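Local atomic coordinates of diguanylate cyclase (Pseudomonas aeruginosa, PDB entry 5M3C), a protein that joins a GGDEF domain, holding guanosine-5'-triphosphate and a calcium ion, to an EAL domain that carries a second calcium site. Residues B[38-43]-B[125-130]; B[193-198]-B[416-421]; B[301-306]-B[330-335]. All blocks are in the same frame, centred on the assembly; numbering follows the deposited sequence.

Interaction 1 of 3, residues B[38-43]-B[125-130]; sequences LFIDLD and ASVGIA. With CA (calcium ion), chain G; GTP (guanosine-5'-triphosphate), chain I.
Phe39 and Gly128 are linked through their backbones, Phe39 N to Gly128 O and Gly128 N to Phe39 O both spanning 2.8 Å. Asp41 and Ser126 form the next hydrogen-bonded pair, so 38-43 and 125-130 lie antiparallel in the central sheet of the GGDEF domain.

Apolar contacts fill the face that bears Leu38, Ile40, Val127 and Ile129. Ile40 uses both branches: CG1 lies beside Val127 CG2 at 3.9 Å, while CG2, anti to the backbone N, touches Ala125 CB at 3.8 Å. Leu38 CD1 meets Ile129 CG2 at 3.9 Å. Branched aliphatic residues suit this layer, where strands 85-90 and 161-163 add Ile88 and Ile161. On the face of Phe39 and Asp41, helix 139-155 packs, and Gly128 sets no side chain beside Phe39.

Polar contacts gather at the ligand end. Asp43 OD1 accepts the Ser126 OG proton through its syn lone pair at 2.6 Å, and also forms a salt bridge with Lys154. The calcium ion is bound by Asp41 OD1 at 2.2 Å and by Leu42 O at 2.3 Å, with three oxygens of GTP and Asp84 completing its shell.

Asp41 OD1 thus binds the ion, while the Asp43 carboxylate, two residues on, is turned to Ser126 and Lys154, its OD2 accepting from Ser124 OG and Ser159 N; the positive ion and lysine would be expected to offset the clustered carboxylate oxygens.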
loop_
_atom_site.group_PDB
_atom_site.type_symbol
_atom_site.label_atom_id
_atom_site.label_comp_id
_atom_site.label_asym_id
_atom_site.label_seq_id
_atom_site.Cartn_x
_atom_site.Cartn_y
_atom_site.Cartn_z
ATOM N N LEU B 38 -17.345 -29.291 -13.907
ATOM C CA LEU B 38 -16.932 -27.970 -13.441
ATOM C C LEU B 38 -18.099 -27.221 -12.813
ATOM O O LEU B 38 -19.171 -27.117 -13.407
ATOM C CB LEU B 38 -16.351 -27.144 -14.594
ATOM C CG LEU B 38 -14.893 -27.438 -14.968
ATOM C CD1 LEU B 38 -14.702 -28.905 -15.319
ATOM C CD2 LEU B 38 -14.433 -26.560 -16.122
ATOM N N PHE B 39 -17.875 -26.699 -11.610
ATOM C CA PHE B 39 -18.880 -25.927 -10.886
ATOM C C PHE B 39 -18.524 -24.446 -10.909
ATOM O O PHE B 39 -17.471 -24.047 -10.401
ATOM C CB PHE B 39 -18.959 -26.405 -9.438
ATOM C CG PHE B 39 -20.273 -26.116 -8.777
ATOM C CD1 PHE B 39 -20.646 -24.818 -8.487
ATOM C CD2 PHE B 39 -21.132 -27.148 -8.441
ATOM C CE1 PHE B 39 -21.856 -24.552 -7.876
ATOM C CE2 PHE B 39 -22.344 -26.890 -7.832
ATOM C CZ PHE B 39 -22.707 -25.589 -7.548
ATOM N N ILE B 40 -19.405 -23.636 -11.492
ATOM C CA ILE B 40 -19.149 -22.202 -11.641
ATOM C C ILE B 40 -20.194 -21.351 -10.927
ATOM O O ILE B 40 -21.366 -21.375 -11.281
ATOM C CB ILE B 40 -19.140 -21.782 -13.120
ATOM C CG1 ILE B 40 -18.009 -22.494 -13.868
ATOM C CG2 ILE B 40 -19.002 -20.271 -13.233
ATOM C CD1 ILE B 40 -17.951 -22.166 -15.345
ATOM N N ASP B 41 -19.751 -20.579 -9.940
ATOM C CA ASP B 41 -20.641 -19.729 -9.157
ATOM C C ASP B 41 -20.241 -18.266 -9.330
ATOM O O ASP B 41 -19.123 -17.880 -8.994
ATOM C CB ASP B 41 -20.569 -20.131 -7.682
ATOM C CG ASP B 41 -21.613 -19.433 -6.828
ATOM O OD1 ASP B 41 -21.918 -18.254 -7.099
ATOM O OD2 ASP B 41 -22.124 -20.062 -5.876
ATOM N N LEU B 42 -21.153 -17.456 -9.859
ATOM C CA LEU B 42 -20.862 -16.047 -10.110
ATOM C C LEU B 42 -20.362 -15.366 -8.841
ATOM O O LEU B 42 -20.809 -15.688 -7.741
ATOM C CB LEU B 42 -22.100 -15.321 -10.647
ATOM C CG LEU B 42 -22.593 -15.751 -12.035
ATOM C CD1 LEU B 42 -23.672 -14.807 -12.547
ATOM C CD2 LEU B 42 -21.445 -15.826 -13.032
ATOM N N ASP B 43 -19.433 -14.427 -9.004
ATOM C CA ASP B 43 -18.831 -13.721 -7.873
ATOM C C ASP B 43 -19.600 -12.454 -7.497
ATOM O O ASP B 43 -19.866 -11.602 -8.343
ATOM C CB ASP B 43 -17.380 -13.355 -8.187
ATOM C CG ASP B 43 -16.449 -14.547 -8.116
ATOM O OD1 ASP B 43 -16.642 -15.404 -7.227
ATOM O OD2 ASP B 43 -15.516 -14.623 -8.942
ATOM N N ALA B 125 -16.396 -14.851 -11.701
ATOM C CA ALA B 125 -16.880 -16.140 -11.222
ATOM C C ALA B 125 -15.758 -16.980 -10.629
ATOM O O ALA B 125 -14.593 -16.819 -10.986
ATOM C CB ALA B 125 -17.558 -16.897 -12.354
ATOM N N SER B 126 -16.125 -17.873 -9.716
ATOM C CA SER B 126 -15.182 -18.827 -9.146
ATOM C C SER B 126 -15.491 -20.217 -9.694
ATOM O O SER B 126 -16.648 -20.550 -9.948
ATOM C CB SER B 126 -15.275 -18.822 -7.623
ATOM O OG SER B 126 -15.144 -17.506 -7.120
ATOM N N VAL B 127 -14.459 -21.032 -9.881
ATOM C CA VAL B 127 -14.645 -22.315 -10.542
ATOM C C VAL B 127 -14.024 -23.465 -9.764
ATOM O O VAL B 127 -12.848 -23.424 -9.393
ATOM C CB VAL B 127 -14.041 -22.303 -11.958
ATOM C CG1 VAL B 127 -14.387 -23.589 -12.691
ATOM C CG2 VAL B 127 -14.535 -21.094 -12.736
ATOM N N GLY B 128 -14.829 -24.497 -9.526
ATOM C CA GLY B 128 -14.344 -25.711 -8.882
ATOM C C GLY B 128 -14.333 -26.837 -9.889
ATOM O O GLY B 128 -15.232 -26.929 -10.721
ATOM N N ILE B 129 -13.317 -27.692 -9.829
ATOM C CA ILE B 129 -13.207 -28.801 -10.776
ATOM C C ILE B 129 -13.235 -30.153 -10.075
ATOM O O ILE B 129 -12.530 -30.362 -9.090
ATOM C CB ILE B 129 -11.906 -28.723 -11.598
ATOM C CG1 ILE B 129 -11.719 -27.325 -12.184
ATOM C CG2 ILE B 129 -11.924 -29.758 -12.714
ATOM C CD1 ILE B 129 -10.417 -27.154 -12.937
ATOM N N ALA B 130 -14.048 -31.070 -10.593
ATOM C CA ALA B 130 -14.052 -32.447 -10.106
ATOM C C ALA B 130 -13.840 -33.397 -11.273
ATOM O O ALA B 130 -14.589 -33.363 -12.241
ATOM C CB ALA B 130 -15.360 -32.760 -9.401
HETATM CA CA CA G . -22.423 -16.276 -6.166
HETATM P PG GTP I . -20.442 -14.958 -3.558
HETATM O O1G GTP I . -20.150 -15.191 -2.095
HETATM O O2G GTP I . -19.243 -14.568 -4.385
HETATM O O3G GTP I . -21.296 -16.026 -4.197
HETATM O O3B GTP I . -21.333 -13.616 -3.607
HETATM P PB GTP I . -22.864 -13.634 -4.107
HETATM O O1B GTP I . -23.498 -12.312 -3.744
HETATM O O2B GTP I . -22.903 -14.104 -5.542
HETATM O O3A GTP I . -23.475 -14.768 -3.136
HETATM P PA GTP I . -24.735 -15.682 -3.548
HETATM O O1A GTP I . -25.469 -16.072 -2.288
HETATM O O2A GTP I . -24.275 -16.751 -4.513
HETATM O "O5'" GTP I . -25.657 -14.651 -4.351
HETATM C "C5'" GTP I . -26.427 -15.128 -5.441
HETATM C "C4'" GTP I . -27.140 -13.939 -6.050
HETATM O "O4'" GTP I . -27.637 -14.290 -7.342
HETATM C "C3'" GTP I . -28.325 -13.508 -5.194
HETATM O "O3'" GTP I . -28.206 -12.133 -4.818
HETATM C "C2'" GTP I . -29.538 -13.726 -6.073
HETATM O "O2'" GTP I . -30.504 -12.682 -5.932
HETATM C "C1'" GTP I . -28.949 -13.750 -7.471
HETATM N N9 GTP I . -29.793 -14.556 -8.372
HETATM C C8 GTP I . -30.037 -15.874 -8.280
HETATM N N7 GTP I . -30.866 -16.267 -9.282
HETATM C C5 GTP I . -31.155 -15.182 -10.025
HETATM C C6 GTP I . -31.965 -14.887 -11.224
HETATM O O6 GTP I . -32.598 -15.797 -11.798
HETATM N N1 GTP I . -31.997 -13.625 -11.677
HETATM C C2 GTP I . -31.318 -12.631 -11.073
HETATM N N2 GTP I . -31.394 -11.377 -11.583
HETATM N N3 GTP I . -30.557 -12.831 -9.970
HETATM C C4 GTP I . -30.443 -14.058 -9.417
#

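Interaction 2 of 3, residues B[193-198]-B[416-421]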
loop_
_atom_site.group_PDB
_atom_site.type_symbol
_atom_site.label_atom_id
_atom_site.label_comp_id
_atom_site.label_asym_id
_atom_site.label_seq_id
_atom_site.Cartn_x
_atom_site.Cartn_y
_atom_site.Cartn_z
ATOM N N LEU B 193 -16.666 -10.645 26.525
ATOM C CA LEU B 193 -15.514 -9.755 26.540
ATOM C C LEU B 193 -14.564 -10.149 27.667
ATOM O O LEU B 193 -14.996 -10.424 28.788
ATOM C CB LEU B 193 -15.957 -8.299 26.720
ATOM C CG LEU B 193 -16.773 -7.678 25.582
ATOM C CD1 LEU B 193 -17.353 -6.332 25.992
ATOM C CD2 LEU B 193 -15.921 -7.533 24.332
ATOM N N TYR B 194 -13.273 -10.196 27.352
ATOM C CA TYR B 194 -12.231 -10.392 28.355
ATOM C C TYR B 194 -11.495 -9.074 28.550
ATOM O O TYR B 194 -11.502 -8.221 27.666
ATOM C CB TYR B 194 -11.259 -11.483 27.914
ATOM C CG TYR B 194 -11.659 -12.872 28.350
ATOM C CD1 TYR B 194 -12.976 -13.302 28.256
ATOM C CD2 TYR B 194 -10.714 -13.761 28.845
ATOM C CE1 TYR B 194 -13.343 -14.576 28.654
ATOM C CE2 TYR B 194 -11.069 -15.035 29.243
ATOM C CZ TYR B 194 -12.382 -15.437 29.147
ATOM O OH TYR B 194 -12.731 -16.706 29.545
ATOM N N TYR B 195 -10.868 -8.896 29.706
ATOM C CA TYR B 195 -10.233 -7.624 30.022
ATOM C C TYR B 195 -8.791 -7.806 30.471
ATOM O O TYR B 195 -8.496 -8.592 31.366
ATOM C CB TYR B 195 -11.054 -6.873 31.072
ATOM C CG TYR B 195 -12.460 -6.591 30.597
ATOM C CD1 TYR B 195 -13.462 -7.544 30.727
ATOM C CD2 TYR B 195 -12.781 -5.386 29.988
ATOM C CE1 TYR B 195 -14.747 -7.299 30.279
ATOM C CE2 TYR B 195 -14.064 -5.131 29.539
ATOM C CZ TYR B 195 -15.043 -6.091 29.686
ATOM O OH TYR B 195 -16.319 -5.843 29.240
ATOM N N GLN B 196 -7.894 -7.077 29.815
ATOM C CA GLN B 196 -6.476 -7.136 30.130
ATOM C C GLN B 196 -6.026 -5.809 30.721
ATOM O O GLN B 196 -6.328 -4.751 30.171
ATOM C CB GLN B 196 -5.666 -7.444 28.873
ATOM C CG GLN B 196 -4.186 -7.649 29.131
ATOM C CD GLN B 196 -3.517 -8.451 28.035
ATOM O OE1 GLN B 196 -3.715 -8.187 26.849
ATOM N NE2 GLN B 196 -2.723 -9.442 28.426
ATOM N N PRO B 197 -5.304 -5.860 31.851
ATOM C CA PRO B 197 -4.838 -4.635 32.489
ATOM C C PRO B 197 -3.633 -4.014 31.785
ATOM O O PRO B 197 -2.802 -4.731 31.224
ATOM C CB PRO B 197 -4.443 -5.107 33.889
ATOM C CG PRO B 197 -4.037 -6.526 33.698
ATOM C CD PRO B 197 -4.940 -7.061 32.625
ATOM N N LYS B 198 -3.559 -2.686 31.818
ATOM C CA LYS B 198 -2.384 -1.953 31.356
ATOM C C LYS B 198 -1.696 -1.287 32.541
ATOM O O LYS B 198 -2.347 -0.639 33.358
ATOM C CB LYS B 198 -2.769 -0.873 30.344
ATOM C CG LYS B 198 -2.955 -1.360 28.918
ATOM C CD LYS B 198 -4.411 -1.653 28.605
ATOM C CE LYS B 198 -4.817 -1.048 27.271
ATOM N NZ LYS B 198 -5.379 0.319 27.451
ATOM N N LEU B 416 -8.635 -11.388 31.472
ATOM C CA LEU B 416 -9.491 -11.990 32.495
ATOM C C LEU B 416 -10.979 -11.750 32.226
ATOM O O LEU B 416 -11.348 -10.760 31.599
ATOM C CB LEU B 416 -9.148 -11.422 33.876
ATOM C CG LEU B 416 -7.744 -11.655 34.437
ATOM C CD1 LEU B 416 -7.721 -11.269 35.908
ATOM C CD2 LEU B 416 -7.296 -13.100 34.261
ATOM N N PRO B 417 -11.841 -12.667 32.699
ATOM C CA PRO B 417 -13.282 -12.420 32.713
ATOM C C PRO B 417 -13.655 -11.292 33.676
ATOM O O PRO B 417 -12.981 -11.098 34.686
ATOM C CB PRO B 417 -13.865 -13.752 33.197
ATOM C CG PRO B 417 -12.824 -14.769 32.877
ATOM C CD PRO B 417 -11.518 -14.060 33.053
ATOM N N ALA B 418 -14.729 -10.573 33.366
ATOM C CA ALA B 418 -15.127 -9.376 34.117
ATOM C C ALA B 418 -15.015 -9.521 35.641
ATOM O O ALA B 418 -14.264 -8.784 36.284
ATOM C CB ALA B 418 -16.543 -8.971 33.734
ATOM N N GLU B 419 -15.775 -10.456 36.210
ATOM C CA GLU B 419 -15.769 -10.689 37.656
ATOM C C GLU B 419 -14.350 -10.828 38.190
ATOM O O GLU B 419 -13.968 -10.174 39.168
ATOM C CB GLU B 419 -16.563 -11.953 38.003
ATOM C CG GLU B 419 -18.028 -11.712 38.350
ATOM C CD GLU B 419 -18.877 -11.322 37.150
ATOM O OE1 GLU B 419 -20.100 -11.123 37.330
ATOM O OE2 GLU B 419 -18.335 -11.220 36.028
ATOM N N LEU B 420 -13.573 -11.684 37.535
ATOM C CA LEU B 420 -12.211 -11.968 37.966
ATOM C C LEU B 420 -11.346 -10.714 37.863
ATOM O O LEU B 420 -10.524 -10.441 38.735
ATOM C CB LEU B 420 -11.608 -13.090 37.119
ATOM C CG LEU B 420 -10.637 -14.030 37.839
ATOM C CD1 LEU B 420 -9.720 -14.708 36.832
ATOM C CD2 LEU B 420 -9.816 -13.301 38.894
ATOM N N PHE B 421 -11.537 -9.955 36.789
ATOM C CA PHE B 421 -10.824 -8.701 36.607
ATOM C C PHE B 421 -11.130 -7.769 37.768
ATOM O O PHE B 421 -10.229 -7.348 38.500
ATOM C CB PHE B 421 -11.241 -8.039 35.291
ATOM C CG PHE B 421 -10.476 -6.787 34.975
ATOM C CD1 PHE B 421 -9.185 -6.860 34.480
ATOM C CD2 PHE B 421 -11.047 -5.539 35.173
ATOM C CE1 PHE B 421 -8.474 -5.712 34.187
ATOM C CE2 PHE B 421 -10.342 -4.386 34.883
ATOM C CZ PHE B 421 -9.054 -4.473 34.389
#
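Pro417 lies over one face of the Tyr194 ring, its CG 4.2 Å from the ring centroid, a CH-pi contact between side chains that point the same way. Phe421 offers a face of its own to Tyr195 CB, which stands 4.0 Å from the centroid of the Phe421 ring. At the edge of that phenyl ring, near its plane, is Pro197 N, and Leu416 O sits likewise at the edge of the Tyr195 ring. The setting is the EAL domain, a variant of the TIM barrel, where strand 406-417 pairs antiparallel with strand 192-200 and then gives way to helix 418-425.

Pro417 occupies the N-cap position, with which the restricted phi of proline is compatible, and Pro417 O accepts Phe421 N at 2.8 Å. That first turn brings Phe421 back toward the strand, and with CG anti to the backbone N (chi1 -176°) its ring slips under Tyr195 CB, while CE1 passes Pro197, the two side chains running in opposite directions. Trp256, from helix 238-259, meets both Tyr195, edge-to-face, and Phe421, extending the aromatic cluster. Ala418 is small enough for its CB to rest 4.2 Å from Tyr195 CE1.

Two backbone hydrogen bonds close the strand pair: Tyr195 N reaches Leu416 O at 2.7 Å, and Leu416 N points almost straight (178°) at Tyr195 O over 2.8 Å, although it approaches from 44° out of the carbonyl plane.

Interaction 3 of 3, residues B[301-306]-B[330-335]. With CA (calcium ion), chain H.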
loop_
_atom_site.group_PDB
_atom_site.type_symbol
_atom_site.label_atom_id
_atom_site.label_comp_id
_atom_site.label_asym_id
_atom_site.label_seq_id
_atom_site.Cartn_x
_atom_site.Cartn_y
_atom_site.Cartn_z
ATOM N N GLU B 301 -8.780 1.586 19.543
ATOM C CA GLU B 301 -7.523 1.151 18.945
ATOM C C GLU B 301 -7.739 0.829 17.476
ATOM O O GLU B 301 -8.699 0.155 17.122
ATOM C CB GLU B 301 -6.982 -0.087 19.668
ATOM C CG GLU B 301 -6.512 0.168 21.093
ATOM C CD GLU B 301 -5.999 -1.088 21.773
ATOM O OE1 GLU B 301 -5.910 -2.139 21.102
ATOM O OE2 GLU B 301 -5.683 -1.028 22.978
ATOM N N ILE B 302 -6.846 1.310 16.619
ATOM C CA ILE B 302 -6.949 1.035 15.191
ATOM C C ILE B 302 -5.616 0.525 14.660
ATOM O O ILE B 302 -4.569 1.106 14.930
ATOM C CB ILE B 302 -7.378 2.286 14.404
ATOM C CG1 ILE B 302 -8.491 3.021 15.158
ATOM C CG2 ILE B 302 -7.834 1.897 13.005
ATOM C CD1 ILE B 302 -9.115 4.165 14.390
ATOM N N THR B 303 -5.664 -0.565 13.903
ATOM C CA THR B 303 -4.450 -1.215 13.422
ATOM C C THR B 303 -3.701 -0.335 12.420
ATOM O O THR B 303 -4.305 0.254 11.519
ATOM C CB THR B 303 -4.764 -2.590 12.790
ATOM O OG1 THR B 303 -3.544 -3.249 12.430
ATOM C CG2 THR B 303 -5.643 -2.444 11.556
ATOM N N GLU B 304 -2.384 -0.245 12.594
ATOM C CA GLU B 304 -1.531 0.550 11.711
ATOM C C GLU B 304 -1.789 0.216 10.246
ATOM O O GLU B 304 -2.150 1.088 9.450
ATOM C CB GLU B 304 -0.056 0.307 12.045
ATOM C CG GLU B 304 0.916 1.195 11.284
ATOM C CD GLU B 304 2.365 0.802 11.507
ATOM O OE1 GLU B 304 3.239 1.693 11.461
ATOM O OE2 GLU B 304 2.636 -0.398 11.729
ATOM N N SER B 305 -1.611 -1.058 9.908
ATOM C CA SER B 305 -1.739 -1.532 8.532
ATOM C C SER B 305 -2.958 -0.950 7.820
ATOM O O SER B 305 -2.923 -0.712 6.613
ATOM C CB SER B 305 -1.800 -3.063 8.502
ATOM O OG SER B 305 -2.806 -3.558 9.369
ATOM N N PHE B 306 -4.033 -0.721 8.569
ATOM C CA PHE B 306 -5.257 -0.164 8.001
ATOM C C PHE B 306 -5.179 1.352 7.894
ATOM O O PHE B 306 -5.501 1.922 6.852
ATOM C CB PHE B 306 -6.474 -0.547 8.845
ATOM C CG PHE B 306 -7.743 0.121 8.404
ATOM C CD1 PHE B 306 -8.105 1.356 8.914
ATOM C CD2 PHE B 306 -8.566 -0.479 7.468
ATOM C CE1 PHE B 306 -9.270 1.979 8.503
ATOM C CE2 PHE B 306 -9.732 0.138 7.051
ATOM C CZ PHE B 306 -10.085 1.369 7.570
ATOM N N ILE B 330 -2.937 3.854 17.868
ATOM C CA ILE B 330 -2.454 3.078 16.745
ATOM C C ILE B 330 -1.923 1.741 17.266
ATOM O O ILE B 330 -1.027 1.694 18.119
ATOM C CB ILE B 330 -1.377 3.847 15.954
ATOM C CG1 ILE B 330 -1.073 3.147 14.631
ATOM C CG2 ILE B 330 -0.109 4.004 16.770
ATOM C CD1 ILE B 330 -2.127 3.388 13.575
ATOM N N ASP B 331 -2.500 0.660 16.754
ATOM C CA ASP B 331 -2.214 -0.685 17.231
ATOM C C ASP B 331 -1.232 -1.382 16.296
ATOM O O ASP B 331 -1.150 -1.048 15.113
ATOM C CB ASP B 331 -3.515 -1.487 17.309
ATOM C CG ASP B 331 -3.458 -2.610 18.330
ATOM O OD1 ASP B 331 -2.412 -2.783 18.992
ATOM O OD2 ASP B 331 -4.474 -3.321 18.475
ATOM N N ASP B 332 -0.492 -2.347 16.838
ATOM C CA ASP B 332 0.485 -3.115 16.066
ATOM C C ASP B 332 1.406 -2.197 15.267
ATOM O O ASP B 332 1.441 -2.268 14.038
ATOM C CB ASP B 332 -0.229 -4.072 15.107
ATOM C CG ASP B 332 -1.330 -4.867 15.780
ATOM O OD1 ASP B 332 -1.089 -5.416 16.873
ATOM O OD2 ASP B 332 -2.435 -4.950 15.209
ATOM N N PHE B 333 2.156 -1.344 15.962
ATOM C CA PHE B 333 2.949 -0.321 15.285
ATOM C C PHE B 333 4.390 -0.740 15.007
ATOM O O PHE B 333 5.059 -1.310 15.868
ATOM C CB PHE B 333 2.954 0.974 16.096
ATOM C CG PHE B 333 3.588 2.128 15.378
ATOM C CD1 PHE B 333 2.878 2.845 14.432
ATOM C CD2 PHE B 333 4.899 2.492 15.642
ATOM C CE1 PHE B 333 3.459 3.907 13.766
ATOM C CE2 PHE B 333 5.486 3.553 14.980
ATOM C CZ PHE B 333 4.764 4.262 14.039
ATOM N N GLY B 334 4.855 -0.446 13.795
ATOM C CA GLY B 334 6.264 -0.609 13.443
ATOM C C GLY B 334 6.585 -1.787 12.539
ATOM O O GLY B 334 7.708 -1.905 12.051
ATOM N N THR B 335 5.602 -2.652 12.303
ATOM C CA THR B 335 5.834 -3.914 11.596
ATOM C C THR B 335 6.254 -3.740 10.134
ATOM O O THR B 335 7.331 -4.191 9.734
ATOM C CB THR B 335 4.585 -4.811 11.640
ATOM O OG1 THR B 335 3.428 -4.042 11.289
ATOM C CG2 THR B 335 4.397 -5.396 13.029
HETATM CA CA CA H . -5.413 -4.132 20.534
#
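Glu304 reaches across to Phe333 and Gly334 with an extended side chain. CG is anti to the backbone N and the chain stays straight beyond it, which carries the carboxylate from the start of helix 304-307 to the turn after Asp332. There OE2 accepts Gly334 N at 3.0 Å, from 36° above the carboxylate plane, while OE1 lies by CD1 and CE1 of Phe333, with the carboxylate turned 34° from the ring. Glutamate has the length for this span. Gly334 adopts a positive phi at which a CB would be jammed against the preceding carbonyl. The backbone of Glu304 is held as well, its N donating to Asp331 O at 2.9 Å.

Asp331 also takes part through its N-H, which bonds to Ile302 O at 2.8 Å and continues the parallel pairing of strands 298-303 and 327-333. These are neighbouring strands of the barrel-like EAL fold, linked by a beta-alpha-beta crossover through helix 312-324, and they supply metal ligands at their C-terminal ends, the end of the barrel at which such folds usually carry their sites. Asp331 OD2 binds the calcium ion at 2.4 Å and Glu301 OE1 binds it at 2.1 Å, their carboxylate planes 70° apart; Glu210 and Asn269 are the other protein ligands. The second oxygens have partners too: Asp331 OD1 receives Asp332 N at 2.9 Å, and Glu301 OE2 forms a salt bridge with Lys352.

Ile330, aliphatic as suits a place between the strand and the start of the helix, points to the opposite face of the sheet from Asp331. Its CG1 lies 4.0 Å from Glu304 CB, and its side chain also touches Ile307.

Interactions 1 and 3 are buried contacts at the calcium sites of two different domains, their centres about 36 Å apart. Both place metal-binding carboxylates at strand ends, but interaction 1 joins antiparallel strands and shares its ion with GTP, whereas interaction 3 joins parallel strands and has protein ligands alone. Interaction 2 is only partly buried and adds aromatic rings and prolines to a short antiparallel pairing. It shares the eight-stranded EAL sheet with interaction 3, the nearest atoms about 4 Å apart without touching. Along the chain, 301-306 and 330-335 fall between 193-198 and 416-421; interaction 2 joins the sheet's first and last strands in chain order, which lie side by side, and interaction 3 two inner ones.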